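Local coordinates for protein EvdMO1 (Micromonospora carbonacea, PDB 5T39) that binds S-adenosyl-L-homocysteine in its methyltransferase domain and probably transfers a methyl group from S-adenosylmethionine during everninomicin biosynthesis, at residues Leu85-Leu91 with Arg113-Met118; Arg107-Arg113 with Pro204-Leu209; Arg78-Ala84 with Thr99-Glu105; Arg65-Phe69 with Ile173-Thr177. All coordinates share one frame; numbering follows the deposited sequence.

Contact 1. Residues Leu85-Leu91 with Arg113-Met118. With SAH (S-adenosyl-L-homocysteine), chain B.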
# COMPACT_ATOMS: atom_id res chain seq x y z
N LEU A 85 3.14 -2.48 5.18
CA LEU A 85 3.90 -3.72 5.33
C LEU A 85 5.15 -3.53 6.19
O LEU A 85 5.02 -3.25 7.38
CB LEU A 85 4.15 -4.39 3.96
CG LEU A 85 4.82 -5.76 3.93
CD1 LEU A 85 4.25 -6.69 4.98
CD2 LEU A 85 4.73 -6.36 2.54
N GLU A 86 6.35 -3.63 5.60
CA GLU A 86 7.62 -3.52 6.31
C GLU A 86 8.32 -2.20 6.00
O GLU A 86 9.51 -2.04 6.30
CB GLU A 86 8.50 -4.73 6.00
CG GLU A 86 7.86 -6.00 6.52
CD GLU A 86 8.47 -7.30 6.05
OE1 GLU A 86 9.21 -7.35 5.05
OE2 GLU A 86 8.17 -8.32 6.70
N GLY A 87 7.58 -1.25 5.46
CA GLY A 87 8.07 0.11 5.27
C GLY A 87 8.95 0.34 4.06
O GLY A 87 9.54 1.42 3.96
N ALA A 88 9.04 -0.60 3.13
CA ALA A 88 9.98 -0.42 2.02
C ALA A 88 9.57 0.76 1.12
O ALA A 88 10.42 1.57 0.73
CB ALA A 88 10.09 -1.70 1.21
N ASP A 89 8.29 0.85 0.76
CA ASP A 89 7.84 1.99 -0.04
C ASP A 89 7.88 3.27 0.79
O ASP A 89 8.20 4.34 0.27
CB ASP A 89 6.42 1.79 -0.59
CG ASP A 89 6.34 0.77 -1.70
OD1 ASP A 89 7.36 0.49 -2.36
OD2 ASP A 89 5.21 0.28 -1.93
N THR A 90 7.53 3.17 2.07
CA THR A 90 7.54 4.33 2.95
C THR A 90 8.92 4.96 2.97
O THR A 90 9.08 6.18 2.82
CB THR A 90 7.17 3.89 4.38
OG1 THR A 90 6.34 2.72 4.38
CG2 THR A 90 6.50 5.04 5.11
N LEU A 91 9.94 4.13 3.14
CA LEU A 91 11.32 4.61 3.16
C LEU A 91 11.71 5.24 1.82
O LEU A 91 12.32 6.31 1.78
CB LEU A 91 12.23 3.43 3.49
CG LEU A 91 13.71 3.74 3.65
CD1 LEU A 91 13.92 4.67 4.81
CD2 LEU A 91 14.46 2.45 3.84
N ARG A 113 8.04 -4.39 12.28
CA ARG A 113 9.14 -4.43 11.32
C ARG A 113 9.39 -3.09 10.67
O ARG A 113 10.53 -2.62 10.57
CB ARG A 113 9.08 -5.58 10.33
CG ARG A 113 8.79 -6.89 10.94
CD ARG A 113 9.12 -8.06 10.01
NE ARG A 113 8.34 -9.19 10.48
CZ ARG A 113 7.10 -9.47 10.08
NH1 ARG A 113 6.55 -8.85 9.04
NH2 ARG A 113 6.43 -10.43 10.68
N ALA A 114 8.31 -2.46 10.19
CA ALA A 114 8.43 -1.16 9.54
C ALA A 114 9.01 -0.12 10.49
O ALA A 114 9.84 0.69 10.09
CB ALA A 114 7.06 -0.72 9.02
N GLU A 115 8.59 -0.14 11.76
CA GLU A 115 9.12 0.82 12.73
C GLU A 115 10.61 0.61 12.94
O GLU A 115 11.38 1.57 13.04
CB GLU A 115 8.38 0.68 14.06
CG GLU A 115 6.95 1.21 14.03
CD GLU A 115 6.16 0.92 15.29
OE1 GLU A 115 6.31 -0.16 15.88
OE2 GLU A 115 5.36 1.79 15.69
N PHE A 116 11.05 -0.65 13.00
CA PHE A 116 12.48 -0.95 13.11
C PHE A 116 13.23 -0.42 11.89
O PHE A 116 14.29 0.20 12.03
CB PHE A 116 12.62 -2.46 13.27
CG PHE A 116 14.01 -3.00 13.08
CD1 PHE A 116 15.02 -2.73 13.98
CD2 PHE A 116 14.29 -3.83 12.01
CE1 PHE A 116 16.28 -3.29 13.82
CE2 PHE A 116 15.54 -4.39 11.84
CZ PHE A 116 16.53 -4.12 12.74
N VAL A 117 12.70 -0.66 10.69
CA VAL A 117 13.34 -0.17 9.47
C VAL A 117 13.54 1.34 9.55
O VAL A 117 14.61 1.87 9.23
CB VAL A 117 12.53 -0.60 8.24
CG1 VAL A 117 13.01 0.11 6.97
CG2 VAL A 117 12.58 -2.11 8.07
N MET A 118 12.50 2.07 9.96
CA MET A 118 12.62 3.53 10.02
C MET A 118 13.66 3.96 11.04
O MET A 118 14.36 4.95 10.83
CB MET A 118 11.29 4.20 10.35
CG MET A 118 10.20 3.93 9.36
SD MET A 118 10.63 4.19 7.62
CE MET A 118 9.76 2.76 6.96
N SAH B . 1.78 -1.92 -0.06
CA SAH B . 2.80 -2.97 -0.02
CB SAH B . 2.32 -4.21 0.72
CG SAH B . 1.11 -4.88 0.09
SD SAH B . 0.66 -6.41 0.95
C SAH B . 3.18 -3.35 -1.43
O SAH B . 4.12 -4.13 -1.64
OXT SAH B . 2.54 -2.89 -2.37
C5' SAH B . -0.79 -5.80 1.85
C4' SAH B . -0.46 -5.00 3.11
O4' SAH B . -1.67 -4.36 3.54
C3' SAH B . 0.03 -5.86 4.26
O3' SAH B . 1.03 -5.22 5.03
C2' SAH B . -1.24 -6.08 5.06
O2' SAH B . -1.09 -6.44 6.42
C1' SAH B . -1.94 -4.74 4.87
N9 SAH B . -3.39 -4.77 5.06
C8 SAH B . -4.27 -5.71 4.59
N7 SAH B . -5.53 -5.38 4.93
C5 SAH B . -5.45 -4.22 5.63
C6 SAH B . -6.41 -3.42 6.24
N6 SAH B . -7.71 -3.71 6.26
N1 SAH B . -6.00 -2.28 6.87
C2 SAH B . -4.67 -1.96 6.90
N3 SAH B . -3.69 -2.72 6.34
C4 SAH B . -4.12 -3.83 5.71
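Met118 CE fills the space beside Gly87 where a beta carbon would otherwise sit. Met118 CE lies 3.3 Å from Gly87 O and also meets Gly87 CA. The methionine chain is bent at its second and third torsions (chi2 -49°), and this folds CE back under the start of helix 88-94. There CE also reaches Thr90 CB at 3.8 Å. Gly87 has positive phi and is the N-cap of that helix.

Just before it, the backbone of Glu86 rests on helix 108-121. Ala114 CA makes a CA-H...O contact of 3.5 Å with Glu86 O, and Val117 CG2 touches the same oxygen. Ala114 CB packs against Gly87 N. Leu91 CD2 and Val117 CG1 extend the apolar part.

The polar end is the salt bridge from Arg113 NH1 to Glu86 OE2, 2.9 Å long. The carboxylate and guanidinium planes are 80° apart, and the N-H...O angle of 129° makes the hydrogen bond weak. Arg113 NH2 is held more firmly by Gln205 OE1. Glu86 has further partners in the backbone nitrogens of Val38 and Asn39. Leu85 faces the ligand instead, with its CB 3.4 Å from SAH O3'.

With its carboxylate shared between backbone N-H groups and Arg113, buried Glu86 is probably kept ionised, and it ties the loop beside SAH to helix 108-121.

Contact 2. Residues Arg107-Arg113 with Pro204-Leu209. With SAH (S-adenosyl-L-homocysteine), chain B.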
# COMPACT_ATOMS: atom_id res chain seq x y z
N ARG A 107 -1.52 -4.95 10.37
CA ARG A 107 -1.01 -6.09 11.13
C ARG A 107 0.12 -5.61 12.04
O ARG A 107 1.13 -5.08 11.56
CB ARG A 107 -0.54 -7.19 10.19
CG ARG A 107 -1.70 -7.89 9.52
CD ARG A 107 -1.27 -8.95 8.51
NE ARG A 107 -2.47 -9.60 7.96
CZ ARG A 107 -3.18 -10.52 8.59
NH1 ARG A 107 -2.79 -11.01 9.76
NH2 ARG A 107 -4.29 -10.96 8.02
N GLU A 108 -0.05 -5.79 13.34
CA GLU A 108 0.93 -5.28 14.29
C GLU A 108 2.32 -5.86 14.03
O GLU A 108 3.31 -5.15 14.17
CB GLU A 108 0.48 -5.57 15.71
CG GLU A 108 1.42 -5.02 16.76
CD GLU A 108 0.89 -5.21 18.16
OE1 GLU A 108 0.35 -6.30 18.45
OE2 GLU A 108 1.01 -4.27 18.98
N GLU A 109 2.41 -7.14 13.66
CA GLU A 109 3.71 -7.74 13.44
C GLU A 109 4.44 -7.08 12.28
O GLU A 109 5.66 -6.90 12.32
CB GLU A 109 3.56 -9.24 13.19
CG GLU A 109 3.02 -10.01 14.39
CD GLU A 109 1.49 -10.11 14.43
OE1 GLU A 109 0.78 -9.38 13.69
OE2 GLU A 109 0.99 -10.95 15.21
N ASN A 110 3.71 -6.71 11.22
CA ASN A 110 4.32 -6.01 10.10
C ASN A 110 4.75 -4.62 10.53
O ASN A 110 5.88 -4.18 10.24
CB ASN A 110 3.33 -5.89 8.94
CG ASN A 110 3.00 -7.22 8.29
OD1 ASN A 110 3.64 -8.23 8.54
ND2 ASN A 110 1.97 -7.21 7.46
N LEU A 111 3.87 -3.92 11.24
CA LEU A 111 4.16 -2.57 11.70
C LEU A 111 5.44 -2.52 12.53
O LEU A 111 6.25 -1.60 12.38
CB LEU A 111 2.98 -2.05 12.53
CG LEU A 111 3.17 -0.74 13.28
CD1 LEU A 111 3.42 0.37 12.31
CD2 LEU A 111 1.96 -0.45 14.12
N ARG A 112 5.64 -3.50 13.41
CA ARG A 112 6.86 -3.51 14.22
C ARG A 112 8.10 -3.61 13.36
O ARG A 112 9.13 -2.99 13.66
CB ARG A 112 6.83 -4.64 15.23
CG ARG A 112 5.76 -4.53 16.29
CD ARG A 112 5.67 -3.16 16.96
NE ARG A 112 4.47 -3.09 17.79
CZ ARG A 112 3.75 -2.00 17.99
NH1 ARG A 112 4.08 -0.85 17.42
NH2 ARG A 112 2.67 -2.05 18.76
N ARG A 113 8.04 -4.39 12.28
CA ARG A 113 9.14 -4.43 11.32
C ARG A 113 9.39 -3.09 10.67
O ARG A 113 10.53 -2.62 10.57
CB ARG A 113 9.08 -5.58 10.33
CG ARG A 113 8.79 -6.89 10.94
CD ARG A 113 9.12 -8.06 10.01
NE ARG A 113 8.34 -9.19 10.48
CZ ARG A 113 7.10 -9.47 10.08
NH1 ARG A 113 6.55 -8.85 9.04
NH2 ARG A 113 6.43 -10.43 10.68
N PRO A 204 0.62 -15.17 4.05
CA PRO A 204 -0.30 -14.91 5.17
C PRO A 204 -0.17 -13.52 5.75
O PRO A 204 -1.18 -12.95 6.19
CB PRO A 204 0.06 -16.01 6.18
CG PRO A 204 0.71 -17.07 5.37
CD PRO A 204 1.46 -16.35 4.30
N GLN A 205 1.03 -12.94 5.77
CA GLN A 205 1.22 -11.65 6.39
C GLN A 205 0.81 -10.50 5.48
O GLN A 205 0.91 -9.34 5.90
CB GLN A 205 2.66 -11.50 6.87
CG GLN A 205 3.07 -12.59 7.87
CD GLN A 205 4.31 -12.22 8.65
OE1 GLN A 205 4.23 -11.51 9.63
NE2 GLN A 205 5.48 -12.69 8.19
N ALA A 206 0.33 -10.78 4.27
CA ALA A 206 -0.22 -9.77 3.38
C ALA A 206 -1.74 -9.79 3.37
O ALA A 206 -2.36 -8.94 2.72
CB ALA A 206 0.29 -9.99 1.95
N ARG A 207 -2.36 -10.73 4.06
CA ARG A 207 -3.79 -10.90 3.96
C ARG A 207 -4.53 -9.74 4.60
O ARG A 207 -4.04 -9.07 5.51
CB ARG A 207 -4.20 -12.20 4.64
CG ARG A 207 -3.84 -13.39 3.82
CD ARG A 207 -4.16 -14.70 4.46
NE ARG A 207 -3.61 -15.76 3.63
CZ ARG A 207 -3.32 -16.98 4.05
NH1 ARG A 207 -3.54 -17.34 5.31
NH2 ARG A 207 -2.80 -17.85 3.20
N GLY A 208 -5.74 -9.53 4.11
CA GLY A 208 -6.68 -8.61 4.70
C GLY A 208 -7.10 -9.04 6.09
O GLY A 208 -6.75 -10.13 6.58
N LEU A 209 -7.88 -8.17 6.72
CA LEU A 209 -8.30 -8.35 8.10
C LEU A 209 -9.70 -8.93 8.22
O LEU A 209 -10.14 -9.21 9.33
CB LEU A 209 -8.21 -7.02 8.85
CG LEU A 209 -6.81 -6.42 8.88
CD1 LEU A 209 -6.84 -5.13 9.66
CD2 LEU A 209 -5.78 -7.36 9.46
N SAH B . 1.78 -1.92 -0.06
CA SAH B . 2.80 -2.97 -0.02
CB SAH B . 2.32 -4.21 0.72
CG SAH B . 1.11 -4.88 0.09
SD SAH B . 0.66 -6.41 0.95
C SAH B . 3.18 -3.35 -1.43
O SAH B . 4.12 -4.13 -1.64
OXT SAH B . 2.54 -2.89 -2.37
C5' SAH B . -0.79 -5.80 1.85
C4' SAH B . -0.46 -5.00 3.11
O4' SAH B . -1.67 -4.36 3.54
C3' SAH B . 0.03 -5.86 4.26
O3' SAH B . 1.03 -5.22 5.03
C2' SAH B . -1.24 -6.08 5.06
O2' SAH B . -1.09 -6.44 6.42
C1' SAH B . -1.94 -4.74 4.87
N9 SAH B . -3.39 -4.77 5.06
C8 SAH B . -4.27 -5.71 4.59
N7 SAH B . -5.53 -5.38 4.93
C5 SAH B . -5.45 -4.22 5.63
C6 SAH B . -6.41 -3.42 6.24
N6 SAH B . -7.71 -3.71 6.26
N1 SAH B . -6.00 -2.28 6.87
C2 SAH B . -4.67 -1.96 6.90
N3 SAH B . -3.69 -2.72 6.34
C4 SAH B . -4.12 -3.83 5.71
O HOH W 1 1.98 -10.22 10.03
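Gln205 OE1 is gripped from two sources: Arg113 NH2 and a water molecule. The bond from Arg113 NH2 to Gln205 OE1 is 2.7 Å and fairly straight, at 159°. It lies on a lone pair in the amide's carbonyl plane and at the edge of the guanidinium. The two flat groups are turned 81° apart. Water 1 donates to both Gln205 OE1 and Asn110 OD1, while Arg113 NH1 also holds Asn110 OD1. This fixes the rotation of the asparagine amide.

Asn110 ND2 then points at the backbone. It donates to Gln205 O at 2.8 Å, within both the amide plane and the carbonyl plane. The same nitrogen makes a weak bond to SAH O3' and one to Glu105 OE1.

Arg107 reaches across with its chain extended from CG to NE. Its NE donates in the guanidinium plane to Arg207 O, 3.0 Å away. Its NH2 adds weak bonds to Arg207 O and Gly208 O. Leu209 CD2 lies over one guanidinium face and Pro204 O over the other, 3.9 Å above the plane. Arg107 CD passes 3.3 Å from SAH O2'.

Segment 204-209 thus closes over the ligand. Gly208 CA approaches SAH N7 at 3.4 Å, and Leu209 CD1 touches the adenine near N6. Together the segments form one side of the nucleoside pocket of this Rossmann-like methyltransferase.

Contact 3. Residues Arg78-Ala84 with Thr99-Glu105. With SAH (S-adenosyl-L-homocysteine), chain B.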
# COMPACT_ATOMS: atom_id res chain seq x y z
N ARG A 78 3.09 15.92 1.47
CA ARG A 78 2.45 15.17 2.54
C ARG A 78 1.73 13.99 1.88
O ARG A 78 0.80 14.23 1.11
CB ARG A 78 1.46 16.10 3.26
CG ARG A 78 0.66 15.51 4.39
CD ARG A 78 1.48 15.27 5.63
NE ARG A 78 0.71 14.59 6.66
CZ ARG A 78 1.26 13.85 7.61
NH1 ARG A 78 2.57 13.69 7.63
NH2 ARG A 78 0.51 13.24 8.52
N ILE A 79 2.15 12.76 2.18
CA ILE A 79 1.68 11.56 1.50
C ILE A 79 1.09 10.60 2.51
O ILE A 79 1.64 10.43 3.60
CB ILE A 79 2.87 10.88 0.77
CG1 ILE A 79 3.46 11.80 -0.30
CG2 ILE A 79 2.43 9.56 0.11
CD1 ILE A 79 4.75 11.29 -0.88
N LEU A 80 0.01 9.93 2.12
CA LEU A 80 -0.58 8.85 2.89
C LEU A 80 -0.31 7.55 2.16
O LEU A 80 -0.67 7.43 0.98
CB LEU A 80 -2.09 9.07 3.02
CG LEU A 80 -2.88 7.98 3.75
CD1 LEU A 80 -2.42 7.85 5.20
CD2 LEU A 80 -4.36 8.28 3.69
N GLU A 81 0.29 6.57 2.83
CA GLU A 81 0.52 5.25 2.27
C GLU A 81 -0.35 4.24 3.01
O GLU A 81 -0.33 4.18 4.24
CB GLU A 81 1.99 4.85 2.39
CG GLU A 81 2.23 3.43 1.91
CD GLU A 81 3.57 2.91 2.27
OE1 GLU A 81 3.91 1.81 1.77
OE2 GLU A 81 4.27 3.55 3.08
N LEU A 82 -1.10 3.45 2.26
CA LEU A 82 -2.01 2.47 2.83
C LEU A 82 -1.44 1.06 2.68
O LEU A 82 -1.12 0.62 1.58
CB LEU A 82 -3.37 2.55 2.13
CG LEU A 82 -4.01 3.94 2.18
CD1 LEU A 82 -5.33 3.91 1.45
CD2 LEU A 82 -4.20 4.43 3.60
N GLY A 83 -1.36 0.32 3.78
CA GLY A 83 -0.82 -1.02 3.75
C GLY A 83 0.70 -1.05 3.65
O GLY A 83 1.27 -1.65 2.73
N ALA A 84 1.37 -0.40 4.60
CA ALA A 84 2.80 -0.14 4.50
C ALA A 84 3.68 -1.37 4.69
O ALA A 84 4.88 -1.29 4.37
CB ALA A 84 3.18 0.94 5.51
N THR A 99 9.30 16.11 2.18
CA THR A 99 8.06 15.33 2.09
C THR A 99 7.91 14.46 3.34
O THR A 99 8.82 13.72 3.69
CB THR A 99 7.97 14.46 0.80
OG1 THR A 99 8.02 15.29 -0.38
CG2 THR A 99 6.66 13.66 0.76
N SER A 100 6.72 14.52 3.97
CA SER A 100 6.40 13.72 5.15
C SER A 100 5.41 12.65 4.74
O SER A 100 4.55 12.89 3.88
CB SER A 100 5.78 14.58 6.27
OG SER A 100 4.50 15.07 5.92
N ILE A 101 5.54 11.47 5.34
CA ILE A 101 4.74 10.31 4.99
C ILE A 101 4.04 9.81 6.23
O ILE A 101 4.67 9.66 7.28
CB ILE A 101 5.61 9.18 4.42
CG1 ILE A 101 6.73 9.69 3.52
CG2 ILE A 101 4.70 8.12 3.77
CD1 ILE A 101 6.24 10.39 2.31
N LEU A 102 2.75 9.50 6.11
CA LEU A 102 2.02 8.73 7.11
C LEU A 102 1.73 7.37 6.49
O LEU A 102 1.04 7.30 5.47
CB LEU A 102 0.71 9.41 7.51
CG LEU A 102 -0.17 8.62 8.47
CD1 LEU A 102 0.51 8.32 9.80
CD2 LEU A 102 -1.47 9.37 8.73
N GLY A 103 2.28 6.31 7.07
CA GLY A 103 2.03 4.96 6.61
C GLY A 103 1.13 4.22 7.59
O GLY A 103 1.39 4.20 8.79
N LEU A 104 0.06 3.64 7.06
CA LEU A 104 -0.90 2.88 7.85
C LEU A 104 -0.72 1.40 7.56
O LEU A 104 -0.57 0.99 6.41
CB LEU A 104 -2.33 3.29 7.51
CG LEU A 104 -2.64 4.78 7.71
CD1 LEU A 104 -4.09 5.03 7.41
CD2 LEU A 104 -2.27 5.26 9.11
N GLU A 105 -0.77 0.59 8.62
CA GLU A 105 -0.57 -0.84 8.48
C GLU A 105 -1.50 -1.56 9.44
O GLU A 105 -1.60 -1.21 10.61
CB GLU A 105 0.89 -1.21 8.73
CG GLU A 105 1.18 -2.70 8.84
CD GLU A 105 0.62 -3.52 7.71
OE1 GLU A 105 0.18 -4.67 7.99
OE2 GLU A 105 0.62 -3.04 6.55
N SAH B . 1.78 -1.92 -0.06
CA SAH B . 2.80 -2.97 -0.02
CB SAH B . 2.32 -4.21 0.72
CG SAH B . 1.11 -4.88 0.09
SD SAH B . 0.66 -6.41 0.95
C SAH B . 3.18 -3.35 -1.43
O SAH B . 4.12 -4.13 -1.64
OXT SAH B . 2.54 -2.89 -2.37
C5' SAH B . -0.79 -5.80 1.85
C4' SAH B . -0.46 -5.00 3.11
O4' SAH B . -1.67 -4.36 3.54
C3' SAH B . 0.03 -5.86 4.26
O3' SAH B . 1.03 -5.22 5.03
C2' SAH B . -1.24 -6.08 5.06
O2' SAH B . -1.09 -6.44 6.42
C1' SAH B . -1.94 -4.74 4.87
N9 SAH B . -3.39 -4.77 5.06
C8 SAH B . -4.27 -5.71 4.59
N7 SAH B . -5.53 -5.38 4.93
C5 SAH B . -5.45 -4.22 5.63
C6 SAH B . -6.41 -3.42 6.24
N6 SAH B . -7.71 -3.71 6.26
N1 SAH B . -6.00 -2.28 6.87
C2 SAH B . -4.67 -1.96 6.90
N3 SAH B . -3.69 -2.72 6.34
C4 SAH B . -4.12 -3.83 5.71
O HOH W 2 4.53 12.00 8.87
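Ile79 and Ile101 lie side by side in the tight part of this strand pair, while Arg78 and Ser100 form its partly exposed end. Ile79 CD1 meets Ile101 CD1 at 3.6 Å and presses closer still on Thr99 CG2. Helix 62-72 lies against this group through Phe69 and Tyr70. On the other face of the sheet, Leu80 CD1 touches both Leu102 CD2 and Leu104 CD1. Leu82 CD2 then runs alongside Leu104 CD1, 3.9 Å away.

At the open end the contact turns polar. Arg78 and Ser100 each have two conformations. In one, the Arg78 chain bends at its second torsion (chi2 73°), and NH1 donates to Ser100 OG at 2.9 Å, almost in the guanidinium plane. In that conformation water 2 accepts from NH1 and donates to Ile101 O.

Backbone hydrogen bonds of a parallel pair join the strands, among them Glu81 N to Leu102 O at 2.8 Å. Leu104 O is shared at the far end by Ala84 N and, weakly, by Gly83 N. There the strands meet SAH. Gly83 O accepts from SAH N at 2.8 Å. Glu105 OE1 and OE2 take SAH O2' and O3', each at 2.7 Å.

A beta-alpha-beta unit with a glycine turn after its first strand and an acidic residue ending its second, gripping the ribose diol, is the hallmark of Rossmann-like, SAM-dependent methyltransferases.

Contact 4. Residues Arg65-Phe69 with Ile173-Thr177. With SAH (S-adenosyl-L-homocysteine), chain B.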
# COMPACT_ATOMS: atom_id res chain seq x y z
N ARG A 65 9.13 2.53 -7.81
CA ARG A 65 7.76 2.95 -7.52
C ARG A 65 7.72 4.39 -7.05
O ARG A 65 6.85 5.17 -7.46
CB ARG A 65 7.14 2.02 -6.47
CG ARG A 65 5.75 2.41 -6.03
CD ARG A 65 5.13 1.35 -5.14
NE ARG A 65 4.67 0.23 -5.93
CZ ARG A 65 4.23 -0.91 -5.41
NH1 ARG A 65 4.23 -1.09 -4.11
NH2 ARG A 65 3.79 -1.88 -6.21
N ALA A 66 8.65 4.77 -6.17
CA ALA A 66 8.69 6.15 -5.70
C ALA A 66 8.95 7.11 -6.85
O ALA A 66 8.34 8.19 -6.91
CB ALA A 66 9.76 6.30 -4.62
N ARG A 67 9.82 6.73 -7.79
CA ARG A 67 10.06 7.58 -8.95
C ARG A 67 8.77 7.79 -9.74
O ARG A 67 8.45 8.92 -10.13
CB ARG A 67 11.14 6.95 -9.84
CG ARG A 67 11.43 7.69 -11.16
CD ARG A 67 12.07 6.77 -12.21
NE ARG A 67 11.40 5.47 -12.23
CZ ARG A 67 10.22 5.23 -12.78
NH1 ARG A 67 9.55 6.20 -13.39
NH2 ARG A 67 9.70 4.01 -12.72
N ALA A 68 8.03 6.71 -9.99
CA ALA A 68 6.79 6.85 -10.73
C ALA A 68 5.77 7.68 -9.95
O ALA A 68 5.04 8.49 -10.54
CB ALA A 68 6.22 5.47 -11.07
N PHE A 69 5.72 7.49 -8.64
CA PHE A 69 4.78 8.24 -7.80
C PHE A 69 5.06 9.74 -7.90
O PHE A 69 4.14 10.54 -8.07
CB PHE A 69 4.91 7.75 -6.36
CG PHE A 69 3.93 8.38 -5.42
CD1 PHE A 69 2.69 7.80 -5.21
CD2 PHE A 69 4.26 9.52 -4.72
CE1 PHE A 69 1.79 8.35 -4.34
CE2 PHE A 69 3.37 10.07 -3.84
CZ PHE A 69 2.13 9.49 -3.65
N ILE A 173 -4.44 9.65 -6.28
CA ILE A 173 -4.16 8.29 -5.84
C ILE A 173 -3.26 7.60 -6.85
O ILE A 173 -3.46 7.71 -8.06
CB ILE A 173 -5.47 7.49 -5.59
CG1 ILE A 173 -5.17 6.14 -4.92
CG2 ILE A 173 -6.28 7.32 -6.88
CD1 ILE A 173 -6.41 5.41 -4.47
N TYR A 174 -2.27 6.88 -6.35
CA TYR A 174 -1.46 5.96 -7.13
C TYR A 174 -1.92 4.58 -6.71
O TYR A 174 -1.70 4.17 -5.57
CB TYR A 174 0.02 6.18 -6.84
CG TYR A 174 0.98 5.35 -7.66
CD1 TYR A 174 1.72 5.92 -8.69
CD2 TYR A 174 1.17 4.00 -7.39
CE1 TYR A 174 2.62 5.18 -9.42
CE2 TYR A 174 2.08 3.26 -8.11
CZ TYR A 174 2.80 3.85 -9.13
OH TYR A 174 3.71 3.15 -9.87
N LEU A 175 -2.63 3.89 -7.60
CA LEU A 175 -3.32 2.65 -7.28
C LEU A 175 -2.69 1.51 -8.07
O LEU A 175 -2.69 1.54 -9.30
CB LEU A 175 -4.80 2.77 -7.64
CG LEU A 175 -5.63 1.50 -7.45
CD1 LEU A 175 -5.74 1.17 -5.97
CD2 LEU A 175 -7.00 1.67 -8.09
N SER A 176 -2.18 0.50 -7.37
CA SER A 176 -1.68 -0.71 -8.00
C SER A 176 -2.51 -1.85 -7.43
O SER A 176 -2.56 -2.04 -6.21
CB SER A 176 -0.20 -0.89 -7.68
OG SER A 176 0.30 -2.08 -8.25
N THR A 177 -3.21 -2.58 -8.31
CA THR A 177 -4.13 -3.60 -7.85
C THR A 177 -4.33 -4.67 -8.91
O THR A 177 -4.12 -4.44 -10.10
CB THR A 177 -5.49 -2.97 -7.49
OG1 THR A 177 -6.32 -3.95 -6.84
CG2 THR A 177 -6.21 -2.39 -8.69
N SAH B . 1.78 -1.92 -0.06
CA SAH B . 2.80 -2.97 -0.02
CB SAH B . 2.32 -4.21 0.72
CG SAH B . 1.11 -4.88 0.09
SD SAH B . 0.66 -6.41 0.95
C SAH B . 3.18 -3.35 -1.43
O SAH B . 4.12 -4.13 -1.64
OXT SAH B . 2.54 -2.89 -2.37
C5' SAH B . -0.79 -5.80 1.85
C4' SAH B . -0.46 -5.00 3.11
O4' SAH B . -1.67 -4.36 3.54
C3' SAH B . 0.03 -5.86 4.26
O3' SAH B . 1.03 -5.22 5.03
C2' SAH B . -1.24 -6.08 5.06
O2' SAH B . -1.09 -6.44 6.42
C1' SAH B . -1.94 -4.74 4.87
N9 SAH B . -3.39 -4.77 5.06
C8 SAH B . -4.27 -5.71 4.59
N7 SAH B . -5.53 -5.38 4.93
C5 SAH B . -5.45 -4.22 5.63
C6 SAH B . -6.41 -3.42 6.24
N6 SAH B . -7.71 -3.71 6.26
N1 SAH B . -6.00 -2.28 6.87
C2 SAH B . -4.67 -1.96 6.90
N3 SAH B . -3.69 -2.72 6.34
C4 SAH B . -4.12 -3.83 5.71
O HOH W 3 2.96 -1.78 -9.02
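Phe69 and Tyr174 meet where helix 62-72 packs on the central sheet of this Rossmann-like fold. Their ring centroids are 5.9 Å apart and the planes are inclined at 52°, an oblique pairing. The closest touch is not ring on ring. Phe69 CD1 meets Tyr174 CB at 3.5 Å, and that carbon sits at the edge of the phenylalanine ring. Beyond Tyr174, the helix also rests on strand 146-150, where Phe69 touches Ala146 and Leu148. Tyr174 CG lies anti to its own backbone N (chi1 -176°), carrying the tyrosine ring out toward the helix, its OH end running back toward Ala68. There Ala68 CB lies 3.6 Å from Tyr174 OH.

Arg65 runs along the same side, its CG 4.3 Å from Tyr174 CE2. The chain is extended at first and bends at its third torsion (chi3 -77°). This turns the guanidinium toward the ligand. NH1 donates to SAH OXT over 3.0 Å, with the carboxylate oxygen at the guanidinium edge. NH1 also forms a salt bridge with Asp89 OD2, so the guanidinium stands between two carboxylates, which probably favour its positive charge.

The strand contributes a second polar residue, Ser176. Ser176 and Arg65 are linked through a solvent molecule: water 3 lies 2.9 Å from Arg65 NH2 and 2.8 Å from Ser176 OG.

How the contacts relate
All four contacts touch SAH and surround it from different sides. Contact 3 lies at the middle, its strand ends holding the amino group and ribose hydroxyls. Contact 1 follows directly: Leu85 N is 2.9 Å from Glu105 OE2, and Thr90 OG1 is 2.6 Å from Glu81 OE2, both probable hydrogen bonds. Contact 2 shares Arg113 with contact 1 and lies beside the nucleoside. Contact 4 serves the carboxylate end, and Asp89 OD2 of contact 1 bridges to Arg65 NH1 at 2.7 Å. Contact 4 also packs on contact 3, where Phe69 CE2 meets Ile79 CD1 at 3.5 Å. Contacts 2 and 4 do not touch; their centres are about 21 Å apart.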